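Local coordinates for glycerate dehydrogenase related protein (Thermoplasma acidophilum, PDB 3GVX), which probably acts as an NAD(P)-dependent oxidoreductase of the D-isomer specific 2-hydroxyacid dehydrogenase family, reducing substrates such as glyoxylate or hydroxypyruvate, at residues B[167-181]-B[195-209]. Sequence-based numbering, arbitrary orientation.
Sequences PADLFRQSDFVLIAI and LLANARKNLTIVNVA
Arg-200 reaches across to the C-terminal end of helix 167-172 and takes hold of one carbonyl with two nitrogens: NE lies 3.0 Å from Arg-172 O, above the carbonyl plane, and NH2 meets the same oxygen on a lone pair. Its chain runs extended from CG to NE (chi3 162°), carrying the guanidinium far enough for NH1 to form a salt bridge of 3.1 Å with Asp-175 OD1. That oxygen sits in the guanidinium plane, yet NH1 approaches from above the carboxylate; Gln-173 C and Ser-174 N pack over one guanidinium face. The other carboxylate oxygen, Asp-175 OD2, accepts from the backbone N of Ala-124, at the start of strand 124-128. With alanine in place of this arginine, Asp-175 OD1 would probably lose its charged mate and Arg-172 O both of its donors from the guanidinium. A water donates to Phe-171 O and Ser-174 O and accepts from Arg-200 N. Arg-172 in turn donates from NH1 to Asn-198 OD1 (2.9 Å), while Asn-198 ND2 is turned back to Leu-195 O, which fixes the amide. Next to these polar links, the Phe-171 ring is sandwiched: Leu-195 CD1 makes a CH-pi contact 4.0 Å from its centroid, and Val-177 CG2 covers the opposite face. Leu-203 CD2 and Ile-205 CD1 approach the ring obliquely. Strands 176-179 and 204-207 run parallel, 14° apart, and are joined by backbone bonds such as Ile-179 N to Val-206 O (2.7 Å). Leu-178 CD1 rests on Val-206 CB at 3.6 Å on one side of the sheet, and Ile-179 CD1 on Ile-205 CG2 on the other. The two strands belong to a beta-alpha-beta unit of the Rossmann-type NAD-binding domain, between strands 124-128 and 230-233; helix 79-97 packs against Phe-176, Leu-178, Thr-204 and Val-208, and helix 216-225 against Leu-196.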
loop_
_atom_site.group_PDB
_atom_site.type_symbol
_atom_site.label_atom_id
_atom_site.label_comp_id
_atom_site.label_asym_id
_atom_site.label_seq_id
_atom_site.Cartn_x
_atom_site.Cartn_y
_atom_site.Cartn_z
ATOM N N PRO B 167 15.082 7.672 19.706
ATOM C CA PRO B 167 15.124 7.539 18.255
ATOM C C PRO B 167 16.191 6.507 17.866
ATOM O O PRO B 167 16.007 5.742 16.921
ATOM C CB PRO B 167 15.464 8.954 17.799
ATOM C CG PRO B 167 14.823 9.801 18.853
ATOM C CD PRO B 167 15.198 9.084 20.111
ATOM N N ALA B 168 17.294 6.469 18.607
ATOM C CA ALA B 168 18.345 5.504 18.314
ATOM C C ALA B 168 17.803 4.109 18.543
ATOM O O ALA B 168 18.078 3.194 17.776
ATOM C CB ALA B 168 19.592 5.755 19.193
ATOM N N ASP B 169 17.019 3.949 19.599
ATOM C CA ASP B 169 16.422 2.652 19.900
ATOM C C ASP B 169 15.438 2.252 18.800
ATOM O O ASP B 169 15.316 1.083 18.467
ATOM C CB ASP B 169 15.724 2.691 21.266
ATOM C CG ASP B 169 14.937 1.421 21.566
ATOM O OD1 ASP B 169 15.473 0.315 21.352
ATOM O OD2 ASP B 169 13.782 1.519 22.025
ATOM N N LEU B 170 14.747 3.236 18.235
ATOM C CA LEU B 170 13.797 2.990 17.156
ATOM C C LEU B 170 14.540 2.495 15.916
ATOM O O LEU B 170 14.179 1.487 15.335
ATOM C CB LEU B 170 13.004 4.262 16.820
ATOM C CG LEU B 170 11.945 4.119 15.718
ATOM C CD1 LEU B 170 10.610 3.629 16.297
ATOM C CD2 LEU B 170 11.781 5.475 15.049
ATOM N N PHE B 171 15.585 3.210 15.518
ATOM C CA PHE B 171 16.384 2.804 14.361
ATOM C C PHE B 171 16.914 1.391 14.533
ATOM O O PHE B 171 16.987 0.622 13.582
ATOM C CB PHE B 171 17.565 3.760 14.136
ATOM C CG PHE B 171 17.214 4.981 13.338
ATOM C CD1 PHE B 171 16.232 5.857 13.778
ATOM C CD2 PHE B 171 17.828 5.234 12.119
ATOM C CE1 PHE B 171 15.860 6.957 13.010
ATOM C CE2 PHE B 171 17.460 6.338 11.344
ATOM C CZ PHE B 171 16.473 7.195 11.794
ATOM N N ARG B 172 17.263 1.047 15.762
ATOM C CA ARG B 172 17.799 -0.267 16.052
ATOM C C ARG B 172 16.821 -1.416 15.854
ATOM O O ARG B 172 17.231 -2.541 15.612
ATOM C CB ARG B 172 18.346 -0.304 17.477
ATOM C CG ARG B 172 19.694 0.366 17.654
ATOM C CD ARG B 172 20.393 -0.235 18.861
ATOM N NE ARG B 172 19.802 0.210 20.119
ATOM C CZ ARG B 172 20.031 1.395 20.675
ATOM N NH1 ARG B 172 20.841 2.255 20.085
ATOM N NH2 ARG B 172 19.454 1.712 21.829
ATOM N N GLN B 173 15.529 -1.131 15.960
ATOM C CA GLN B 173 14.513 -2.163 15.803
ATOM C C GLN B 173 13.789 -2.059 14.472
ATOM O O GLN B 173 12.827 -2.773 14.239
ATOM C CB GLN B 173 13.469 -2.056 16.917
ATOM C CG GLN B 173 14.009 -2.121 18.321
ATOM C CD GLN B 173 12.909 -1.961 19.346
ATOM O OE1 GLN B 173 12.044 -2.825 19.477
ATOM N NE2 GLN B 173 12.922 -0.843 20.066
ATOM N N SER B 174 14.245 -1.166 13.602
ATOM C CA SER B 174 13.561 -0.949 12.333
ATOM C C SER B 174 14.258 -1.343 11.027
ATOM O O SER B 174 15.475 -1.227 10.882
ATOM C CB SER B 174 13.145 0.522 12.237
ATOM O OG SER B 174 12.438 0.905 13.390
ATOM N N ASP B 175 13.453 -1.809 10.076
ATOM C CA ASP B 175 13.939 -2.156 8.744
ATOM C C ASP B 175 13.600 -0.965 7.863
ATOM O O ASP B 175 14.250 -0.696 6.853
ATOM C CB ASP B 175 13.246 -3.421 8.231
ATOM C CG ASP B 175 13.537 -4.624 9.091
ATOM O OD1 ASP B 175 14.716 -4.930 9.316
ATOM O OD2 ASP B 175 12.590 -5.275 9.547
ATOM N N PHE B 176 12.556 -0.261 8.279
ATOM C CA PHE B 176 12.072 0.913 7.592
ATOM C C PHE B 176 11.778 1.946 8.652
ATOM O O PHE B 176 11.263 1.626 9.718
ATOM C CB PHE B 176 10.777 0.611 6.845
ATOM C CG PHE B 176 10.905 -0.460 5.810
ATOM C CD1 PHE B 176 11.207 -0.142 4.494
ATOM C CD2 PHE B 176 10.749 -1.787 6.152
ATOM C CE1 PHE B 176 11.353 -1.135 3.542
ATOM C CE2 PHE B 176 10.894 -2.788 5.201
ATOM C CZ PHE B 176 11.196 -2.459 3.897
ATOM N N VAL B 177 12.119 3.186 8.364
ATOM C CA VAL B 177 11.851 4.250 9.295
ATOM C C VAL B 177 11.154 5.370 8.583
ATOM O O VAL B 177 11.607 5.855 7.544
ATOM C CB VAL B 177 13.123 4.814 9.930
ATOM C CG1 VAL B 177 12.804 6.177 10.571
ATOM C CG2 VAL B 177 13.677 3.826 10.956
ATOM N N LEU B 178 10.027 5.767 9.144
ATOM C CA LEU B 178 9.281 6.854 8.576
ATOM C C LEU B 178 9.376 8.072 9.485
ATOM O O LEU B 178 9.146 7.988 10.690
ATOM C CB LEU B 178 7.817 6.486 8.398
ATOM C CG LEU B 178 7.131 7.708 7.795
ATOM C CD1 LEU B 178 6.860 7.485 6.303
ATOM C CD2 LEU B 178 5.872 8.008 8.599
ATOM N N ILE B 179 9.712 9.211 8.904
ATOM C CA ILE B 179 9.802 10.411 9.697
ATOM C C ILE B 179 8.558 11.239 9.473
ATOM O O ILE B 179 8.291 11.701 8.376
ATOM C CB ILE B 179 11.035 11.236 9.351
ATOM C CG1 ILE B 179 12.280 10.361 9.515
ATOM C CG2 ILE B 179 11.088 12.470 10.254
ATOM C CD1 ILE B 179 13.496 10.891 8.830
ATOM N N ALA B 180 7.782 11.379 10.535
ATOM C CA ALA B 180 6.560 12.148 10.492
ATOM C C ALA B 180 6.444 12.890 11.825
ATOM O O ALA B 180 5.478 12.734 12.559
ATOM C CB ALA B 180 5.407 11.223 10.296
ATOM N N ILE B 181 7.458 13.691 12.129
ATOM C CA ILE B 181 7.495 14.423 13.378
ATOM C C ILE B 181 7.594 15.922 13.099
ATOM O O ILE B 181 8.233 16.344 12.142
ATOM C CB ILE B 181 8.698 13.945 14.230
ATOM C CG1 ILE B 181 8.473 14.274 15.708
ATOM C CG2 ILE B 181 9.989 14.555 13.685
ATOM C CD1 ILE B 181 9.331 13.461 16.642
ATOM N N LEU B 195 22.799 9.459 14.974
ATOM C CA LEU B 195 21.578 8.652 14.979
ATOM C C LEU B 195 21.606 7.611 13.850
ATOM O O LEU B 195 21.265 6.450 14.066
ATOM C CB LEU B 195 20.338 9.546 14.848
ATOM C CG LEU B 195 18.998 8.850 14.585
ATOM C CD1 LEU B 195 18.664 7.859 15.703
ATOM C CD2 LEU B 195 17.932 9.932 14.416
ATOM N N LEU B 196 22.040 8.032 12.664
ATOM C CA LEU B 196 22.125 7.152 11.496
ATOM C C LEU B 196 22.980 5.910 11.694
ATOM O O LEU B 196 22.692 4.859 11.122
ATOM C CB LEU B 196 22.645 7.918 10.283
ATOM C CG LEU B 196 21.757 9.083 9.873
ATOM C CD1 LEU B 196 22.375 9.792 8.669
ATOM C CD2 LEU B 196 20.349 8.565 9.585
ATOM N N ALA B 197 24.029 6.036 12.498
ATOM C CA ALA B 197 24.920 4.921 12.768
ATOM C C ALA B 197 24.157 3.727 13.329
ATOM O O ALA B 197 24.680 2.625 13.366
ATOM C CB ALA B 197 26.034 5.350 13.737
ATOM N N ASN B 198 22.914 3.931 13.751
ATOM C CA ASN B 198 22.123 2.826 14.289
ATOM C C ASN B 198 21.429 2.019 13.192
ATOM O O ASN B 198 20.903 0.943 13.452
ATOM C CB ASN B 198 21.056 3.350 15.256
ATOM C CG ASN B 198 21.647 3.950 16.513
ATOM O OD1 ASN B 198 21.853 3.254 17.513
ATOM N ND2 ASN B 198 21.930 5.249 16.470
ATOM N N ALA B 199 21.442 2.533 11.967
ATOM C CA ALA B 199 20.753 1.873 10.859
ATOM C C ALA B 199 21.128 0.430 10.582
ATOM O O ALA B 199 22.299 0.076 10.405
ATOM C CB ALA B 199 20.895 2.692 9.579
ATOM N N ARG B 200 20.109 -0.415 10.585
ATOM C CA ARG B 200 20.287 -1.821 10.273
ATOM C C ARG B 200 20.706 -1.837 8.839
ATOM O O ARG B 200 20.530 -0.860 8.121
ATOM C CB ARG B 200 18.973 -2.577 10.317
ATOM C CG ARG B 200 18.365 -2.652 11.631
ATOM C CD ARG B 200 17.204 -3.567 11.579
ATOM N NE ARG B 200 16.881 -3.950 12.933
ATOM C CZ ARG B 200 15.936 -4.810 13.266
ATOM N NH1 ARG B 200 15.203 -5.388 12.324
ATOM N NH2 ARG B 200 15.737 -5.096 14.542
ATOM N N LYS B 201 21.195 -2.988 8.414
ATOM C CA LYS B 201 21.611 -3.161 7.040
ATOM C C LYS B 201 20.377 -3.056 6.139
ATOM O O LYS B 201 19.335 -3.637 6.433
ATOM C CB LYS B 201 22.285 -4.525 6.879
ATOM C CG LYS B 201 23.597 -4.483 6.095
ATOM C CD LYS B 201 24.653 -3.571 6.773
ATOM C CE LYS B 201 25.990 -3.614 6.036
ATOM N NZ LYS B 201 26.370 -2.306 5.447
ATOM N N ASN B 202 20.502 -2.284 5.065
ATOM C CA ASN B 202 19.428 -2.084 4.085
ATOM C C ASN B 202 18.249 -1.245 4.548
ATOM O O ASN B 202 17.157 -1.326 3.987
ATOM C CB ASN B 202 18.906 -3.426 3.585
ATOM C CG ASN B 202 19.967 -4.227 2.891
ATOM O OD1 ASN B 202 20.744 -3.699 2.093
ATOM N ND2 ASN B 202 20.010 -5.511 3.181
ATOM N N LEU B 203 18.488 -0.423 5.558
ATOM C CA LEU B 203 17.449 0.431 6.095
ATOM C C LEU B 203 16.965 1.387 5.027
ATOM O O LEU B 203 17.753 1.882 4.225
ATOM C CB LEU B 203 17.980 1.229 7.283
ATOM C CG LEU B 203 17.038 2.370 7.680
ATOM C CD1 LEU B 203 15.783 1.810 8.396
ATOM C CD2 LEU B 203 17.797 3.357 8.561
ATOM N N THR B 204 15.661 1.617 5.009
ATOM C CA THR B 204 15.049 2.551 4.081
ATOM C C THR B 204 14.409 3.625 4.933
ATOM O O THR B 204 13.630 3.347 5.850
ATOM C CB THR B 204 13.968 1.888 3.218
ATOM O OG1 THR B 204 14.556 0.826 2.461
ATOM C CG2 THR B 204 13.350 2.908 2.261
ATOM N N ILE B 205 14.762 4.862 4.637
ATOM C CA ILE B 205 14.234 5.972 5.384
ATOM C C ILE B 205 13.275 6.764 4.530
ATOM O O ILE B 205 13.558 7.081 3.376
ATOM C CB ILE B 205 15.359 6.864 5.886
ATOM C CG1 ILE B 205 16.340 5.995 6.677
ATOM C CG2 ILE B 205 14.781 8.018 6.699
ATOM C CD1 ILE B 205 17.294 6.726 7.576
ATOM N N VAL B 206 12.119 7.060 5.100
ATOM C CA VAL B 206 11.119 7.818 4.389
ATOM C C VAL B 206 10.828 9.092 5.168
ATOM O O VAL B 206 10.491 9.054 6.354
ATOM C CB VAL B 206 9.823 7.008 4.237
ATOM C CG1 VAL B 206 8.939 7.653 3.191
ATOM C CG2 VAL B 206 10.157 5.549 3.905
ATOM N N ASN B 207 10.953 10.222 4.491
ATOM C CA ASN B 207 10.711 11.499 5.134
ATOM C C ASN B 207 9.487 12.218 4.594
ATOM O O ASN B 207 9.475 12.665 3.449
ATOM C CB ASN B 207 11.928 12.409 4.968
ATOM C CG ASN B 207 11.905 13.575 5.928
ATOM O OD1 ASN B 207 10.843 13.975 6.411
ATOM N ND2 ASN B 207 13.073 14.134 6.204
ATOM N N VAL B 208 8.446 12.317 5.410
ATOM C CA VAL B 208 7.252 13.044 5.008
ATOM C C VAL B 208 6.974 14.161 6.019
ATOM O O VAL B 208 5.848 14.624 6.157
ATOM C CB VAL B 208 6.011 12.128 4.896
ATOM C CG1 VAL B 208 6.138 11.220 3.690
ATOM C CG2 VAL B 208 5.824 11.337 6.189
ATOM N N ALA B 209 8.020 14.587 6.718
ATOM C CA ALA B 209 7.895 15.655 7.706
ATOM C C ALA B 209 8.501 16.944 7.151
ATOM O O ALA B 209 7.905 17.615 6.323
ATOM C CB ALA B 209 8.592 15.243 9.012
HETATM O O HOH W 1 17.666 0.712 10.974
HETATM O O HOH W 2 14.708 -1.356 3.823
#